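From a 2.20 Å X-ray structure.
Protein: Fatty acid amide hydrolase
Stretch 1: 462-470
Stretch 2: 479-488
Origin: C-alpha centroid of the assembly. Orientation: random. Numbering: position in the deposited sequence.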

# COMPACT_ATOMS: atom_id res chain seq x y z
N PHE A 462 10.06 16.05 -12.87
CA PHE A 462 9.62 14.92 -13.70
C PHE A 462 10.80 14.28 -14.41
O PHE A 462 11.85 14.88 -14.60
CB PHE A 462 8.58 15.34 -14.74
CG PHE A 462 7.43 16.09 -14.15
CD1 PHE A 462 6.42 15.41 -13.48
CD2 PHE A 462 7.36 17.47 -14.24
CE1 PHE A 462 5.35 16.10 -12.92
CE2 PHE A 462 6.29 18.17 -13.67
CZ PHE A 462 5.28 17.48 -13.01
N ILE A 463 10.59 13.03 -14.81
CA ILE A 463 11.56 12.28 -15.62
C ILE A 463 10.92 12.01 -16.97
O ILE A 463 9.78 11.53 -17.05
CB ILE A 463 12.01 11.00 -14.90
CG1 ILE A 463 12.57 11.35 -13.52
CG2 ILE A 463 13.08 10.26 -15.70
CD1 ILE A 463 12.98 10.17 -12.69
N LEU A 464 11.63 12.38 -18.03
CA LEU A 464 11.17 12.19 -19.40
C LEU A 464 12.01 11.09 -20.01
O LEU A 464 13.24 11.08 -19.86
CB LEU A 464 11.31 13.48 -20.21
CG LEU A 464 10.92 13.46 -21.70
CD1 LEU A 464 9.45 13.11 -21.87
CD2 LEU A 464 11.23 14.80 -22.37
N SER A 465 11.36 10.14 -20.69
CA SER A 465 12.07 8.95 -21.13
C SER A 465 11.29 8.31 -22.28
O SER A 465 10.10 8.59 -22.46
CB SER A 465 12.24 7.96 -19.97
OG SER A 465 10.98 7.38 -19.65
N PRO A 466 11.94 7.43 -23.05
CA PRO A 466 11.21 6.66 -24.07
C PRO A 466 10.18 5.74 -23.43
O PRO A 466 10.23 5.45 -22.23
CB PRO A 466 12.31 5.85 -24.77
CG PRO A 466 13.63 6.51 -24.36
CD PRO A 466 13.36 7.03 -22.99
N THR A 467 9.23 5.28 -24.24
CA THR A 467 8.26 4.29 -23.81
C THR A 467 8.68 2.88 -24.16
O THR A 467 8.21 1.92 -23.52
CB THR A 467 6.88 4.55 -24.43
OG1 THR A 467 6.55 5.93 -24.25
CG2 THR A 467 5.80 3.71 -23.72
N TYR A 468 9.58 2.74 -25.13
CA TYR A 468 9.95 1.49 -25.76
C TYR A 468 11.17 1.83 -26.62
O TYR A 468 11.39 3.00 -26.93
CB TYR A 468 8.77 0.91 -26.57
CG TYR A 468 9.07 -0.32 -27.42
CD1 TYR A 468 9.64 -1.43 -26.85
CD2 TYR A 468 8.78 -0.35 -28.79
CE1 TYR A 468 9.94 -2.55 -27.61
CE2 TYR A 468 9.06 -1.47 -29.56
CZ TYR A 468 9.64 -2.58 -28.95
OH TYR A 468 9.96 -3.72 -29.66
N ASN A 469 11.99 0.84 -26.95
CA ASN A 469 13.20 1.13 -27.74
C ASN A 469 12.91 1.29 -29.22
O ASN A 469 13.82 1.22 -30.05
CB ASN A 469 14.24 0.03 -27.54
CG ASN A 469 13.63 -1.36 -27.70
OD1 ASN A 469 13.31 -2.03 -26.72
ND2 ASN A 469 13.41 -1.76 -28.95
N ASN A 470 11.65 1.49 -29.58
CA ASN A 470 11.24 1.64 -30.96
C ASN A 470 9.84 2.24 -30.95
O ASN A 470 9.24 2.42 -29.88
CB ASN A 470 11.30 0.29 -31.70
CG ASN A 470 11.15 0.43 -33.21
OD1 ASN A 470 11.39 1.49 -33.78
ND2 ASN A 470 10.71 -0.64 -33.85
N TYR A 479 9.96 -7.74 -27.24
CA TYR A 479 10.59 -8.59 -26.24
C TYR A 479 11.07 -7.84 -25.00
O TYR A 479 11.06 -8.41 -23.91
CB TYR A 479 11.79 -9.31 -26.85
CG TYR A 479 11.49 -9.99 -28.17
CD1 TYR A 479 10.90 -11.25 -28.21
CD2 TYR A 479 11.79 -9.37 -29.38
CE1 TYR A 479 10.62 -11.88 -29.41
CE2 TYR A 479 11.51 -9.99 -30.59
CZ TYR A 479 10.93 -11.24 -30.59
OH TYR A 479 10.65 -11.84 -31.79
N ASN A 480 11.50 -6.59 -25.14
CA ASN A 480 12.08 -5.83 -24.05
C ASN A 480 11.07 -4.83 -23.49
O ASN A 480 10.65 -3.90 -24.19
CB ASN A 480 13.33 -5.08 -24.51
CG ASN A 480 13.78 -4.06 -23.51
OD1 ASN A 480 13.92 -4.37 -22.33
ND2 ASN A 480 13.97 -2.84 -23.96
N TRP A 481 10.74 -4.98 -22.21
CA TRP A 481 9.84 -4.06 -21.51
C TRP A 481 10.57 -3.02 -20.63
O TRP A 481 9.91 -2.30 -19.87
CB TRP A 481 8.89 -4.85 -20.62
CG TRP A 481 8.02 -5.88 -21.27
CD1 TRP A 481 8.02 -6.26 -22.59
CD2 TRP A 481 7.03 -6.68 -20.62
NE1 TRP A 481 7.08 -7.25 -22.79
CE2 TRP A 481 6.46 -7.53 -21.60
CE3 TRP A 481 6.57 -6.77 -19.29
CZ2 TRP A 481 5.44 -8.43 -21.30
CZ3 TRP A 481 5.55 -7.67 -19.00
CH2 TRP A 481 5.00 -8.49 -20.01
N SER A 482 11.90 -2.94 -20.71
CA SER A 482 12.64 -2.21 -19.68
C SER A 482 12.19 -0.76 -19.55
O SER A 482 12.19 -0.21 -18.43
CB SER A 482 14.15 -2.27 -19.97
OG SER A 482 14.44 -1.65 -21.22
N TYR A 483 11.76 -0.13 -20.65
CA TYR A 483 11.43 1.29 -20.61
C TYR A 483 10.13 1.57 -19.86
O TYR A 483 9.97 2.65 -19.27
CB TYR A 483 11.41 1.87 -22.03
CG TYR A 483 12.81 2.19 -22.51
CD1 TYR A 483 13.45 3.36 -22.11
CD2 TYR A 483 13.53 1.28 -23.29
CE1 TYR A 483 14.75 3.64 -22.53
CE2 TYR A 483 14.82 1.55 -23.70
CZ TYR A 483 15.42 2.72 -23.32
OH TYR A 483 16.71 2.97 -23.73
N THR A 484 9.19 0.61 -19.85
CA THR A 484 7.97 0.77 -19.05
C THR A 484 8.04 0.05 -17.72
O THR A 484 7.54 0.57 -16.71
CB THR A 484 6.73 0.26 -19.80
OG1 THR A 484 7.03 -1.01 -20.40
CG2 THR A 484 6.25 1.26 -20.86
N SER A 485 8.66 -1.13 -17.68
CA SER A 485 8.61 -1.91 -16.45
C SER A 485 9.37 -1.24 -15.31
O SER A 485 9.07 -1.53 -14.15
CB SER A 485 9.15 -3.33 -16.70
OG SER A 485 10.54 -3.31 -16.97
N LEU A 486 10.31 -0.35 -15.62
CA LEU A 486 11.01 0.39 -14.57
C LEU A 486 10.03 1.15 -13.68
O LEU A 486 10.15 1.14 -12.45
CB LEU A 486 12.01 1.36 -15.19
CG LEU A 486 12.70 2.33 -14.22
CD1 LEU A 486 13.57 1.56 -13.22
CD2 LEU A 486 13.50 3.44 -14.96
N TRP A 487 9.06 1.83 -14.28
CA TRP A 487 8.11 2.60 -13.49
C TRP A 487 7.05 1.73 -12.81
O TRP A 487 6.34 2.22 -11.92
CB TRP A 487 7.46 3.69 -14.37
CG TRP A 487 8.55 4.41 -15.11
CD1 TRP A 487 8.80 4.36 -16.45
CD2 TRP A 487 9.59 5.24 -14.54
NE1 TRP A 487 9.90 5.12 -16.75
CE2 TRP A 487 10.41 5.66 -15.60
CE3 TRP A 487 9.89 5.66 -13.24
CZ2 TRP A 487 11.52 6.49 -15.41
CZ3 TRP A 487 11.00 6.50 -13.05
CH2 TRP A 487 11.80 6.90 -14.12
N ASN A 488 6.96 0.44 -13.16
CA ASN A 488 6.10 -0.45 -12.38
C ASN A 488 6.77 -0.87 -11.08
O ASN A 488 6.12 -0.90 -10.03
CB ASN A 488 5.73 -1.69 -13.19
CG ASN A 488 4.87 -1.36 -14.39
OD1 ASN A 488 5.35 -1.35 -15.52
ND2 ASN A 488 3.61 -1.05 -14.15
O HOH W 1 11.82 4.59 -19.02
O HOH W 2 8.16 -0.88 -23.20

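The packing of a strand and the loop that follows it against a helix of the same chain is here a small, buried contact of mixed character, part apolar packing and part side chain against backbone, fastened by one direct hydrogen bond and two bridging waters. It illustrates a general principle: where van der Waals contact sets the surface, a few polar groups that cannot reach one another directly are satisfied through water.

The strand and helix axes run in largely opposed directions, at 144°, and approach to 9.0 Å. Two aromatic residues one helical turn apart, Y483 and W487, both point their CA-to-CB bonds toward the other stretch and supply most of the helical side of the contact. Y483 gives up the largest area. Its CE1 lies 3.6 Å from CG of P466, an apolar contact, while its CB sits 3.5 Å from O of T467 and 3.7 Å from N of Y468. The tyrosine therefore packs against backbone as much as against side chain, which fits the close approach of the chains here, with CA of Y468 and CA of Y483 only 5.4 Å apart. Further along the helix, CH2 of the W487 indole lies 3.8 Å from CD1 of I463. The alternation of the strand shows in its side chains: I463 and S465 point toward the helix, whereas L464 between them points away and makes no contact.

The direct polar link lies at the other end, before the helix begins. ND2 of N480 donates to OD1 of N469 at 3.0 Å, and the N-H...acceptor angle of 169° makes the bond nearly linear. The CA-to-CB bond of N469 points sideways, but the end of its side chain comes nearer and so reaches its partner. The amide of N480 works in two directions, because its OD1 accepts a hydrogen bond from N of S482, also at 3.0 Å, tying the residue to the first turn of the helix.

Water completes the contact. NE1 of W487 and OG of S465 are 3.8 Å apart, and water 1 joins them: it accepts from NE1 of W487 at 3.0 Å, donates to O of Y483 at 2.7 Å, and bonds to OG of S465 at 3.0 Å. Water 2 donates both to O of T467 at 2.8 Å and to OG1 of T484 at 3.0 Å, beside the methyl contact between CG2 of T467 and CG2 of T484 at 3.8 Å.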